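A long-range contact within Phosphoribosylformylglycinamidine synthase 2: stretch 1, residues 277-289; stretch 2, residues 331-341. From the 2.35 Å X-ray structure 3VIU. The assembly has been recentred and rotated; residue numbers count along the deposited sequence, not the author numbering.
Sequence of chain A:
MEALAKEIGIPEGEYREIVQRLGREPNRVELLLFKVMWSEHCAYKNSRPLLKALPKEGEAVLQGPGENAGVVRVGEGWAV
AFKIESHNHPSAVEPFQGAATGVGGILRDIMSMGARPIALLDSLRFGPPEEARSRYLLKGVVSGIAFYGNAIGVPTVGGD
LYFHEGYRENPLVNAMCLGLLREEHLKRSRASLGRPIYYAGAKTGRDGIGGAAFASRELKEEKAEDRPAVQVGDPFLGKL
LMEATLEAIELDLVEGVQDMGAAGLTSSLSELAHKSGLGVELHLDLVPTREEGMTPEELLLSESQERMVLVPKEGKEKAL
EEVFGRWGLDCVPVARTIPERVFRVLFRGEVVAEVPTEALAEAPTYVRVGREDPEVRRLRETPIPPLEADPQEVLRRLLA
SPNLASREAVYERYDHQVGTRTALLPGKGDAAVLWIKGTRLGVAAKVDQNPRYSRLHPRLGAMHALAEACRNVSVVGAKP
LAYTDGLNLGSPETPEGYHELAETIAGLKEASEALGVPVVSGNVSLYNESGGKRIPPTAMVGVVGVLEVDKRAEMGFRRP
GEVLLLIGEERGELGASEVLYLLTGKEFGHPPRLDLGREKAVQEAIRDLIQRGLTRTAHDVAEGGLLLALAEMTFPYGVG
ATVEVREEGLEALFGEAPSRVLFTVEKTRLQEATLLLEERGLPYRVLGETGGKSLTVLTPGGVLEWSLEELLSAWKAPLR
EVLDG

Stretch 1, residues 277-289: GLGVELHLDLVPT
Stretch 2, residues 331-341: CVPVARTIPER

The strongest polar contact joins two side chains of neighbouring strands: Glu281 OE1 lies 2.7 Å from Arg336 NH1, a salt bridge in which the carboxylate oxygen approaches the guanidinium at its edge, near its plane. Glu281 reaches out with chi1 and chi2 both t and chi3 at 90°; Arg336 takes chi1 p and chi2 t, then bends at chi3 (-102°) and chi4 (-89°), so that its end comes nearer to the opposing strand than its CA-to-CB bond suggests. The same Glu281 OE1 also lies 2.8 Å from His283 NE2.

Beneath this bridge runs an antiparallel ladder between strand 279-283 and the strand that ends at Ile338, whose axes approach to 4.4 Å with 152° between their N-to-C directions. Gly279 and Ile338 form one hydrogen-bonded pair, with Gly279 N to Ile338 O at 3.0 Å (160° at the hydrogen) and Ile338 N to Gly279 O at 2.9 Å (168°). Glu281 and Arg336 form the next, Glu281 N to Arg336 O measuring 2.8 Å (172°) and Arg336 N to Glu281 O 3.1 Å (153°); the place of Glu281 O is less certain than that of the other acceptors, so this last distance carries less weight. His283 N then donates to Val334 O at 3.0 Å. Between these rungs stand the non-hydrogen-bonded pairs Val280-Thr337 (CA to CA 4.5 Å) and Leu282-Ala335 (CA to CA 4.4 Å). Backbone angles are extended along most of the ladder, but Val334 departs from them at phi/psi -126/-18.

At the glycine end, Gly279 CA sits 3.3 Å from Glu340 O, a CA-H...O contact; an ideal CB on Gly279 would fall 2.0 Å from that same oxygen, so the close approach depends on the absent side chain. Gly277 ends a helix in a Schellman motif at phi/psi 70/20. One water donates both to Gly277 O (3.1 Å) and to Pro339 O (2.8 Å), linking the stretches. Arg341, extended beyond chi1 m, lays one guanidinium face over Gly277 O; its NE is 2.8 Å from that oxygen, but the angle is too poor for a hydrogen bond.

Packing completes the contact, which buries 834 Å² in all. Val280, Leu282, Ala335 and Thr337 share one sheet face, where Val280 CG2 meets Ala335 CB at 3.8 Å. Leu282 (chi1 t, chi2 p) brings CD1 within 3.4 Å of Val334 CG1. After the strand, the 3-10 segment 284-286 turns the chain, with Leu286 N bonded to His283 O at 3.0 Å. Val287, chi1 t, then places CG2 3.4 Å from Val334 CG2, and Pro288 CG reaches Val332 CG2 at 4.1 Å.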

# COMPACT_ATOMS: atom_id res chain seq x y z
N GLY A 277 -25.32 5.57 14.17
CA GLY A 277 -26.42 5.00 14.92
C GLY A 277 -27.78 5.57 14.60
O GLY A 277 -28.71 5.46 15.39
N LEU A 278 -27.91 6.19 13.43
CA LEU A 278 -29.19 6.75 13.01
C LEU A 278 -29.36 6.52 11.52
O LEU A 278 -28.58 5.78 10.91
CB LEU A 278 -29.26 8.25 13.35
CG LEU A 278 -28.02 9.09 13.03
CD1 LEU A 278 -27.80 9.10 11.52
CD2 LEU A 278 -28.18 10.51 13.59
N GLY A 279 -30.38 7.14 10.93
CA GLY A 279 -30.61 6.96 9.51
C GLY A 279 -30.47 8.23 8.70
O GLY A 279 -30.27 9.31 9.24
N VAL A 280 -30.57 8.09 7.39
CA VAL A 280 -30.45 9.23 6.50
C VAL A 280 -31.53 9.24 5.42
O VAL A 280 -31.82 8.21 4.81
CB VAL A 280 -29.05 9.28 5.85
CG1 VAL A 280 -28.71 7.91 5.32
CG2 VAL A 280 -29.02 10.31 4.71
N GLU A 281 -32.12 10.41 5.20
CA GLU A 281 -33.14 10.57 4.17
C GLU A 281 -32.46 11.28 3.01
O GLU A 281 -31.94 12.39 3.16
CB GLU A 281 -34.29 11.44 4.71
CG GLU A 281 -35.46 11.63 3.74
CD GLU A 281 -36.59 12.50 4.32
OE1 GLU A 281 -36.55 13.74 4.16
OE2 GLU A 281 -37.49 11.93 4.96
N LEU A 282 -32.43 10.63 1.85
CA LEU A 282 -31.80 11.21 0.67
C LEU A 282 -32.84 11.73 -0.32
O LEU A 282 -33.77 11.02 -0.70
CB LEU A 282 -30.89 10.17 -0.02
CG LEU A 282 -30.24 10.52 -1.37
CD1 LEU A 282 -29.44 11.81 -1.28
CD2 LEU A 282 -29.35 9.36 -1.79
N HIS A 283 -32.68 12.98 -0.72
CA HIS A 283 -33.59 13.60 -1.68
C HIS A 283 -32.85 13.61 -3.01
O HIS A 283 -32.09 14.54 -3.30
CB HIS A 283 -33.90 15.03 -1.25
CG HIS A 283 -34.65 15.12 0.05
ND1 HIS A 283 -36.02 15.08 0.12
CD2 HIS A 283 -34.21 15.26 1.33
CE1 HIS A 283 -36.40 15.18 1.39
NE2 HIS A 283 -35.32 15.29 2.14
N LEU A 284 -33.05 12.58 -3.82
CA LEU A 284 -32.35 12.49 -5.10
C LEU A 284 -32.58 13.67 -6.01
O LEU A 284 -31.73 13.98 -6.84
CB LEU A 284 -32.72 11.20 -5.83
CG LEU A 284 -32.05 9.94 -5.27
CD1 LEU A 284 -32.53 8.70 -6.03
CD2 LEU A 284 -30.53 10.08 -5.35
N ASP A 285 -33.72 14.35 -5.86
CA ASP A 285 -34.01 15.49 -6.72
C ASP A 285 -33.06 16.65 -6.50
O ASP A 285 -32.90 17.50 -7.36
CB ASP A 285 -35.45 15.97 -6.52
CG ASP A 285 -36.48 14.92 -6.87
OD1 ASP A 285 -36.31 14.25 -7.91
OD2 ASP A 285 -37.46 14.77 -6.11
N LEU A 286 -32.42 16.69 -5.33
CA LEU A 286 -31.49 17.77 -5.03
C LEU A 286 -30.07 17.45 -5.49
O LEU A 286 -29.21 18.34 -5.52
CB LEU A 286 -31.51 18.08 -3.54
CG LEU A 286 -32.41 19.24 -3.09
CD1 LEU A 286 -33.57 19.40 -4.03
CD2 LEU A 286 -32.87 19.00 -1.67
N VAL A 287 -29.83 16.19 -5.85
CA VAL A 287 -28.52 15.73 -6.31
C VAL A 287 -28.17 16.28 -7.71
O VAL A 287 -28.91 16.08 -8.67
CB VAL A 287 -28.47 14.16 -6.34
CG1 VAL A 287 -27.14 13.68 -6.88
CG2 VAL A 287 -28.69 13.61 -4.95
N PRO A 288 -27.03 16.99 -7.83
CA PRO A 288 -26.56 17.57 -9.09
C PRO A 288 -26.36 16.48 -10.13
O PRO A 288 -25.64 15.51 -9.89
CB PRO A 288 -25.23 18.22 -8.70
CG PRO A 288 -25.42 18.55 -7.27
CD PRO A 288 -26.10 17.31 -6.73
N THR A 289 -26.98 16.64 -11.29
CA THR A 289 -26.89 15.65 -12.35
C THR A 289 -26.12 16.17 -13.57
O THR A 289 -26.17 17.36 -13.88
CB THR A 289 -28.30 15.21 -12.80
OG1 THR A 289 -29.06 16.37 -13.17
CG2 THR A 289 -29.01 14.46 -11.69
N CYS A 331 -21.66 23.76 -2.99
CA CYS A 331 -21.84 22.84 -1.87
C CYS A 331 -23.32 22.92 -1.50
O CYS A 331 -23.75 23.88 -0.85
CB CYS A 331 -20.96 23.27 -0.70
SG CYS A 331 -20.78 22.03 0.61
N VAL A 332 -24.10 21.92 -1.91
CA VAL A 332 -25.53 21.92 -1.65
C VAL A 332 -26.08 20.78 -0.79
O VAL A 332 -25.62 19.65 -0.87
CB VAL A 332 -26.31 21.95 -2.98
CG1 VAL A 332 -25.90 23.18 -3.78
CG2 VAL A 332 -26.05 20.67 -3.77
N PRO A 333 -27.08 21.09 0.05
CA PRO A 333 -27.72 20.10 0.92
C PRO A 333 -28.46 19.09 0.05
O PRO A 333 -29.23 19.47 -0.85
CB PRO A 333 -28.66 20.95 1.78
CG PRO A 333 -29.01 22.08 0.87
CD PRO A 333 -27.68 22.42 0.24
N VAL A 334 -28.23 17.80 0.31
CA VAL A 334 -28.83 16.73 -0.48
C VAL A 334 -29.61 15.71 0.36
O VAL A 334 -30.43 14.95 -0.17
CB VAL A 334 -27.70 16.04 -1.30
CG1 VAL A 334 -27.52 14.60 -0.87
CG2 VAL A 334 -27.99 16.14 -2.78
N ALA A 335 -29.35 15.69 1.67
CA ALA A 335 -30.01 14.76 2.58
C ALA A 335 -29.99 15.27 4.02
O ALA A 335 -29.42 16.31 4.31
CB ALA A 335 -29.34 13.37 2.51
N ARG A 336 -30.62 14.52 4.92
CA ARG A 336 -30.67 14.91 6.33
C ARG A 336 -30.71 13.66 7.19
O ARG A 336 -31.12 12.59 6.73
CB ARG A 336 -31.91 15.76 6.60
CG ARG A 336 -33.22 15.04 6.26
CD ARG A 336 -34.43 15.91 6.57
NE ARG A 336 -35.07 15.51 7.82
CZ ARG A 336 -36.04 14.60 7.91
NH1 ARG A 336 -36.48 13.99 6.82
NH2 ARG A 336 -36.55 14.29 9.09
N THR A 337 -30.30 13.79 8.45
CA THR A 337 -30.32 12.65 9.36
C THR A 337 -31.69 12.54 10.02
O THR A 337 -32.34 13.55 10.28
CB THR A 337 -29.24 12.77 10.46
OG1 THR A 337 -29.38 14.02 11.14
CG2 THR A 337 -27.85 12.66 9.86
N ILE A 338 -32.11 11.31 10.27
CA ILE A 338 -33.38 11.03 10.92
C ILE A 338 -33.11 10.01 12.02
O ILE A 338 -32.10 9.30 11.97
CB ILE A 338 -34.42 10.46 9.92
CG1 ILE A 338 -33.88 9.20 9.25
CG2 ILE A 338 -34.77 11.49 8.86
CD1 ILE A 338 -34.86 8.56 8.29
N PRO A 339 -33.98 9.92 13.04
CA PRO A 339 -33.79 8.97 14.14
C PRO A 339 -34.02 7.50 13.76
O PRO A 339 -33.44 6.60 14.36
CB PRO A 339 -34.77 9.47 15.20
CG PRO A 339 -35.89 10.03 14.37
CD PRO A 339 -35.14 10.79 13.29
N GLU A 340 -34.88 7.26 12.78
CA GLU A 340 -35.15 5.89 12.34
C GLU A 340 -33.92 5.37 11.60
O GLU A 340 -33.51 5.93 10.59
CB GLU A 340 -36.36 5.86 11.40
CG GLU A 340 -37.54 6.68 11.87
CD GLU A 340 -37.40 8.14 11.51
OE1 GLU A 340 -36.38 8.76 11.88
OE2 GLU A 340 -38.30 8.68 10.84
N ARG A 341 -33.34 4.29 12.11
CA ARG A 341 -32.15 3.71 11.50
C ARG A 341 -32.48 3.09 10.15
O ARG A 341 -32.57 1.86 10.02
CB ARG A 341 -31.53 2.69 12.44
CG ARG A 341 -31.21 3.27 13.80
CD ARG A 341 -30.27 2.42 14.59
NE ARG A 341 -30.02 3.01 15.90
CZ ARG A 341 -29.16 2.53 16.79
NH1 ARG A 341 -28.46 1.43 16.52
NH2 ARG A 341 -28.99 3.15 17.96
O HOH W 1 -31.35 6.90 16.26